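Local coordinates for protein virulence factor (Pectobacterium carotovorum, PDB 2W3Y) that acts as a virulence factor in Drosophila infection, is S-palmitoylated and binds lipid vesicles, at residues 176-190 / 265-277. Residues are numbered along the deposited sequence; the frame is centred on the assembly and turned at random.
Sequences DLFQDTSGNVFYKPR and IFNGVKPNKNYVY
Phe178 is the main bump of this contact, and Val269, Lys270, Pro271 and Tyr275 form the hollow. Pro271 lies over one ring face, with CG 3.8 Å from the ring centroid in a CH-pi contact. Val269 lies at the CE1 edge of the ring: its O is near the ring plane and its CG1 lies 3.9 Å from Phe178 CE1. On another side the Phe178 edge points at the face of Tyr275, a T-shaped pair with planes at 87°. Strands 166-179 and 185-198 form an antiparallel beta hairpin here, closed by a type I turn from Asp180 to Gly183. Residues 269-277 fold across one face of the hairpin end, and strand 136-137 pairs with 270-271 beside it. Tyr275 CG is anti to the backbone N (chi1 -173°), which sends the ring in among Asp176, Phe178, Phe186 and Lys188. Its OH donates to Asp176 OD2 at 2.7 Å, from the anti side of OD2 but tilted well out of the carboxylate plane. Arg190 holds that carboxylate from a second direction: its NH2 gives a nearly straight bond to Asp176 OD1 (174°), and NE adds a weak bond to Asp176 OD2, part of the same salt bridge. Lys188 bends at its outer torsions and runs past the phenol, with CE 3.4 Å from Tyr275 OH. The Phe186 edge also reaches this oxygen. Phe186 CZ then meets Tyr277 CD2 at 3.6 Å, rim to rim, while Tyr275 CD2 sits over the centre of the Tyr277 ring.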
loop_
_atom_site.group_PDB
_atom_site.type_symbol
_atom_site.label_atom_id
_atom_site.label_comp_id
_atom_site.label_asym_id
_atom_site.label_seq_id
_atom_site.Cartn_x
_atom_site.Cartn_y
_atom_site.Cartn_z
ATOM N N ASP A 176 -9.225 0.304 8.862
ATOM C CA ASP A 176 -9.520 1.265 9.921
ATOM C C ASP A 176 -10.658 0.795 10.799
ATOM O O ASP A 176 -11.760 0.586 10.314
ATOM C CB ASP A 176 -9.952 2.636 9.370
ATOM C CG ASP A 176 -9.007 3.203 8.328
ATOM O OD1 ASP A 176 -7.830 2.791 8.259
ATOM O OD2 ASP A 176 -9.476 4.069 7.567
ATOM N N LEU A 177 -10.381 0.674 12.096
ATOM C CA LEU A 177 -11.410 0.372 13.106
ATOM C C LEU A 177 -11.454 1.510 14.096
ATOM O O LEU A 177 -10.747 1.498 15.094
ATOM C CB LEU A 177 -11.117 -0.971 13.797
ATOM C CG LEU A 177 -11.354 -1.965 12.669
ATOM C CD1 LEU A 177 -10.126 -2.784 12.272
ATOM C CD2 LEU A 177 -12.661 -2.749 12.821
ATOM N N PHE A 178 -12.263 2.513 13.777
ATOM C CA PHE A 178 -12.327 3.753 14.519
ATOM C C PHE A 178 -13.779 4.033 14.888
ATOM O O PHE A 178 -14.707 3.539 14.230
ATOM C CB PHE A 178 -11.842 4.932 13.649
ATOM C CG PHE A 178 -10.372 4.898 13.302
ATOM C CD1 PHE A 178 -9.399 4.689 14.292
ATOM C CD2 PHE A 178 -9.957 5.117 11.993
ATOM C CE1 PHE A 178 -8.036 4.673 13.975
ATOM C CE2 PHE A 178 -8.596 5.108 11.664
ATOM C CZ PHE A 178 -7.637 4.878 12.661
ATOM N N GLN A 179 -13.964 4.874 15.898
ATOM C CA GLN A 179 -15.292 5.321 16.326
ATOM C C GLN A 179 -15.848 6.452 15.467
ATOM O O GLN A 179 -15.149 7.453 15.215
ATOM C CB GLN A 179 -15.230 5.815 17.765
ATOM C CG GLN A 179 -15.174 4.747 18.815
ATOM C CD GLN A 179 -14.941 5.338 20.192
ATOM O OE1 GLN A 179 -15.849 5.907 20.795
ATOM N NE2 GLN A 179 -13.712 5.227 20.686
ATOM N N ASP A 180 -17.101 6.314 15.029
ATOM C CA ASP A 180 -17.857 7.462 14.497
ATOM C C ASP A 180 -18.208 8.465 15.614
ATOM O O ASP A 180 -17.830 8.262 16.773
ATOM C CB ASP A 180 -19.085 7.026 13.663
ATOM C CG ASP A 180 -20.209 6.360 14.494
ATOM O OD1 ASP A 180 -20.347 6.607 15.713
ATOM O OD2 ASP A 180 -20.982 5.585 13.886
ATOM N N THR A 181 -18.902 9.549 15.266
ATOM C CA THR A 181 -19.263 10.611 16.234
ATOM C C THR A 181 -20.175 10.106 17.360
ATOM O O THR A 181 -20.154 10.626 18.488
ATOM C CB THR A 181 -19.941 11.820 15.532
ATOM O OG1 THR A 181 -19.261 12.106 14.305
ATOM C CG2 THR A 181 -19.891 13.070 16.420
ATOM N N SER A 182 -20.961 9.078 17.055
ATOM C CA SER A 182 -21.858 8.476 18.028
ATOM C C SER A 182 -21.165 7.456 18.933
ATOM O O SER A 182 -21.820 6.839 19.770
ATOM C CB SER A 182 -23.022 7.801 17.304
ATOM O OG SER A 182 -23.796 8.749 16.592
ATOM N N GLY A 183 -19.853 7.268 18.753
ATOM C CA GLY A 183 -19.083 6.324 19.567
ATOM C C GLY A 183 -19.085 4.885 19.067
ATOM O O GLY A 183 -18.544 3.993 19.723
ATOM N N ASN A 184 -19.686 4.653 17.902
ATOM C CA ASN A 184 -19.757 3.314 17.325
ATOM C C ASN A 184 -18.617 3.030 16.362
ATOM O O ASN A 184 -18.302 3.857 15.489
ATOM C CB ASN A 184 -21.085 3.112 16.608
ATOM C CG ASN A 184 -22.260 3.286 17.533
ATOM O OD1 ASN A 184 -22.283 2.736 18.629
ATOM N ND2 ASN A 184 -23.227 4.075 17.108
ATOM N N VAL A 185 -18.021 1.852 16.510
ATOM C CA VAL A 185 -16.888 1.451 15.664
ATOM C C VAL A 185 -17.339 1.081 14.259
ATOM O O VAL A 185 -18.305 0.324 14.077
ATOM C CB VAL A 185 -16.092 0.279 16.284
ATOM C CG1 VAL A 185 -14.949 -0.170 15.354
ATOM C CG2 VAL A 185 -15.522 0.680 17.633
ATOM N N PHE A 186 -16.634 1.618 13.263
ATOM C CA PHE A 186 -16.829 1.218 11.886
ATOM C C PHE A 186 -15.559 0.569 11.320
ATOM O O PHE A 186 -14.439 0.785 11.829
ATOM C CB PHE A 186 -17.271 2.412 11.019
ATOM C CG PHE A 186 -16.266 3.533 10.974
ATOM C CD1 PHE A 186 -15.184 3.484 10.094
ATOM C CD2 PHE A 186 -16.386 4.629 11.827
ATOM C CE1 PHE A 186 -14.256 4.509 10.053
ATOM C CE2 PHE A 186 -15.453 5.669 11.796
ATOM C CZ PHE A 186 -14.381 5.598 10.904
ATOM N N TYR A 187 -15.748 -0.231 10.277
ATOM C CA TYR A 187 -14.639 -0.768 9.502
ATOM C C TYR A 187 -14.570 -0.095 8.120
ATOM O O TYR A 187 -15.522 -0.169 7.330
ATOM C CB TYR A 187 -14.721 -2.305 9.432
ATOM C CG TYR A 187 -13.750 -2.965 8.481
ATOM C CD1 TYR A 187 -12.378 -2.666 8.510
ATOM C CD2 TYR A 187 -14.205 -3.900 7.548
ATOM C CE1 TYR A 187 -11.495 -3.284 7.625
ATOM C CE2 TYR A 187 -13.337 -4.519 6.672
ATOM C CZ TYR A 187 -11.984 -4.211 6.710
ATOM O OH TYR A 187 -11.121 -4.835 5.832
ATOM N N LYS A 188 -13.452 0.598 7.857
ATOM C CA LYS A 188 -13.183 1.166 6.535
ATOM C C LYS A 188 -11.935 0.527 5.917
ATOM O O LYS A 188 -10.822 0.760 6.395
ATOM C CB LYS A 188 -13.026 2.696 6.616
ATOM C CG LYS A 188 -12.913 3.404 5.255
ATOM C CD LYS A 188 -12.450 4.870 5.385
ATOM C CE LYS A 188 -13.484 5.754 6.086
ATOM N NZ LYS A 188 -14.820 5.763 5.399
ATOM N N PRO A 189 -12.115 -0.331 4.888
ATOM C CA PRO A 189 -10.944 -0.817 4.164
ATOM C C PRO A 189 -10.558 0.072 2.974
ATOM O O PRO A 189 -11.401 0.347 2.110
ATOM C CB PRO A 189 -11.377 -2.201 3.686
ATOM C CG PRO A 189 -12.884 -2.113 3.541
ATOM C CD PRO A 189 -13.367 -0.956 4.404
ATOM N N ARG A 190 -9.296 0.504 2.930
ATOM C CA ARG A 190 -8.794 1.355 1.814
ATOM C C ARG A 190 -7.646 0.703 1.025
ATOM O O ARG A 190 -6.759 0.067 1.626
ATOM C CB ARG A 190 -8.307 2.708 2.346
ATOM C CG ARG A 190 -9.368 3.609 2.955
ATOM C CD ARG A 190 -8.728 4.889 3.558
ATOM N NE ARG A 190 -8.181 4.691 4.917
ATOM C CZ ARG A 190 -7.205 5.427 5.467
ATOM N NH1 ARG A 190 -6.651 6.425 4.780
ATOM N NH2 ARG A 190 -6.770 5.169 6.707
ATOM N N ILE A 265 -1.275 -5.369 13.232
ATOM C CA ILE A 265 -2.403 -4.711 13.876
ATOM C C ILE A 265 -1.815 -3.724 14.864
ATOM O O ILE A 265 -1.213 -4.106 15.883
ATOM C CB ILE A 265 -3.386 -5.716 14.577
ATOM C CG1 ILE A 265 -3.971 -6.683 13.541
ATOM C CG2 ILE A 265 -4.505 -4.962 15.305
ATOM C CD1 ILE A 265 -4.641 -7.928 14.121
ATOM N N PHE A 266 -1.946 -2.440 14.545
ATOM C CA PHE A 266 -1.441 -1.393 15.417
ATOM C C PHE A 266 -2.473 -1.136 16.511
ATOM O O PHE A 266 -3.675 -1.108 16.235
ATOM C CB PHE A 266 -1.192 -0.115 14.626
ATOM C CG PHE A 266 -0.046 -0.211 13.665
ATOM C CD1 PHE A 266 1.264 -0.079 14.107
ATOM C CD2 PHE A 266 -0.281 -0.444 12.315
ATOM C CE1 PHE A 266 2.328 -0.157 13.222
ATOM C CE2 PHE A 266 0.780 -0.522 11.407
ATOM C CZ PHE A 266 2.081 -0.380 11.862
ATOM N N ASN A 267 -1.997 -0.941 17.735
ATOM C CA ASN A 267 -2.868 -0.724 18.889
ATOM C C ASN A 267 -2.861 0.719 19.371
ATOM O O ASN A 267 -1.851 1.426 19.223
ATOM C CB ASN A 267 -2.475 -1.658 20.044
ATOM C CG ASN A 267 -2.576 -3.130 19.664
ATOM O OD1 ASN A 267 -3.616 -3.591 19.185
ATOM N ND2 ASN A 267 -1.488 -3.871 19.863
ATOM N N GLY A 268 -3.991 1.136 19.947
ATOM C CA GLY A 268 -4.171 2.482 20.505
ATOM C C GLY A 268 -4.134 3.600 19.475
ATOM O O GLY A 268 -3.558 4.657 19.731
ATOM N N VAL A 269 -4.761 3.375 18.318
ATOM C CA VAL A 269 -4.714 4.325 17.191
ATOM C C VAL A 269 -6.004 5.151 17.059
ATOM O O VAL A 269 -7.107 4.627 17.205
ATOM C CB VAL A 269 -4.410 3.579 15.849
ATOM C CG1 VAL A 269 -4.180 4.564 14.666
ATOM C CG2 VAL A 269 -3.199 2.674 16.017
ATOM N N LYS A 270 -5.861 6.445 16.768
ATOM C CA LYS A 270 -7.016 7.266 16.415
ATOM C C LYS A 270 -6.766 8.063 15.133
ATOM O O LYS A 270 -5.611 8.265 14.760
ATOM C CB LYS A 270 -7.425 8.174 17.589
ATOM C CG LYS A 270 -6.392 9.207 18.029
ATOM C CD LYS A 270 -7.086 10.324 18.809
ATOM C CE LYS A 270 -6.265 10.780 20.018
ATOM N NZ LYS A 270 -5.099 11.663 19.695
ATOM N N PRO A 271 -7.846 8.516 14.447
ATOM C CA PRO A 271 -7.663 9.346 13.256
ATOM C C PRO A 271 -7.046 10.707 13.616
ATOM O O PRO A 271 -7.225 11.200 14.739
ATOM C CB PRO A 271 -9.100 9.539 12.728
ATOM C CG PRO A 271 -9.930 8.498 13.430
ATOM C CD PRO A 271 -9.277 8.315 14.749
ATOM N N ASN A 272 -6.283 11.278 12.692
ATOM C CA ASN A 272 -5.804 12.651 12.864
ATOM C C ASN A 272 -6.748 13.630 12.153
ATOM O O ASN A 272 -7.773 13.215 11.593
ATOM C CB ASN A 272 -4.322 12.788 12.435
ATOM C CG ASN A 272 -4.107 12.782 10.917
ATOM O OD1 ASN A 272 -5.046 12.855 10.109
ATOM N ND2 ASN A 272 -2.835 12.712 10.523
ATOM N N LYS A 273 -6.405 14.919 12.166
ATOM C CA LYS A 273 -7.284 15.939 11.603
ATOM C C LYS A 273 -7.395 15.902 10.065
ATOM O O LYS A 273 -8.192 16.630 9.509
ATOM C CB LYS A 273 -6.842 17.334 12.074
ATOM C CG LYS A 273 -5.583 17.832 11.365
ATOM C CD LYS A 273 -5.125 19.168 11.919
ATOM C CE LYS A 273 -3.774 19.542 11.355
ATOM N NZ LYS A 273 -3.042 20.466 12.284
ATOM N N ASN A 274 -6.599 15.079 9.381
ATOM C CA ASN A 274 -6.709 14.951 7.931
ATOM C C ASN A 274 -7.560 13.762 7.512
ATOM O O ASN A 274 -7.795 13.556 6.327
ATOM C CB ASN A 274 -5.336 14.827 7.269
ATOM C CG ASN A 274 -4.390 15.965 7.638
ATOM O OD1 ASN A 274 -3.176 15.753 7.761
ATOM N ND2 ASN A 274 -4.928 17.159 7.819
ATOM N N TYR A 275 -7.996 12.972 8.488
ATOM C CA TYR A 275 -8.755 11.758 8.218
ATOM C C TYR A 275 -10.145 12.124 7.717
ATOM O O TYR A 275 -10.806 13.014 8.267
ATOM C CB TYR A 275 -8.828 10.875 9.479
ATOM C CG TYR A 275 -9.462 9.521 9.253
ATOM C CD1 TYR A 275 -8.692 8.425 8.891
ATOM C CD2 TYR A 275 -10.845 9.346 9.400
ATOM C CE1 TYR A 275 -9.278 7.172 8.670
ATOM C CE2 TYR A 275 -11.446 8.102 9.184
ATOM C CZ TYR A 275 -10.657 7.022 8.832
ATOM O OH TYR A 275 -11.247 5.792 8.613
ATOM N N VAL A 276 -10.572 11.449 6.660
ATOM C CA VAL A 276 -11.902 11.661 6.077
ATOM C C VAL A 276 -12.813 10.478 6.404
ATOM O O VAL A 276 -12.589 9.366 5.917
ATOM C CB VAL A 276 -11.847 11.823 4.536
ATOM C CG1 VAL A 276 -13.269 12.047 3.969
ATOM C CG2 VAL A 276 -10.917 12.962 4.120
ATOM N N TYR A 277 -13.834 10.731 7.221
ATOM C CA TYR A 277 -14.792 9.689 7.623
ATOM C C TYR A 277 -15.698 9.258 6.469
ATOM O O TYR A 277 -15.885 10.004 5.493
ATOM C CB TYR A 277 -15.637 10.149 8.825
ATOM C CG TYR A 277 -14.859 10.258 10.127
ATOM C CD1 TYR A 277 -14.161 11.418 10.442
ATOM C CD2 TYR A 277 -14.833 9.205 11.040
ATOM C CE1 TYR A 277 -13.446 11.533 11.623
ATOM C CE2 TYR A 277 -14.117 9.304 12.237
ATOM C CZ TYR A 277 -13.427 10.479 12.516
ATOM O OH TYR A 277 -12.716 10.610 13.676
#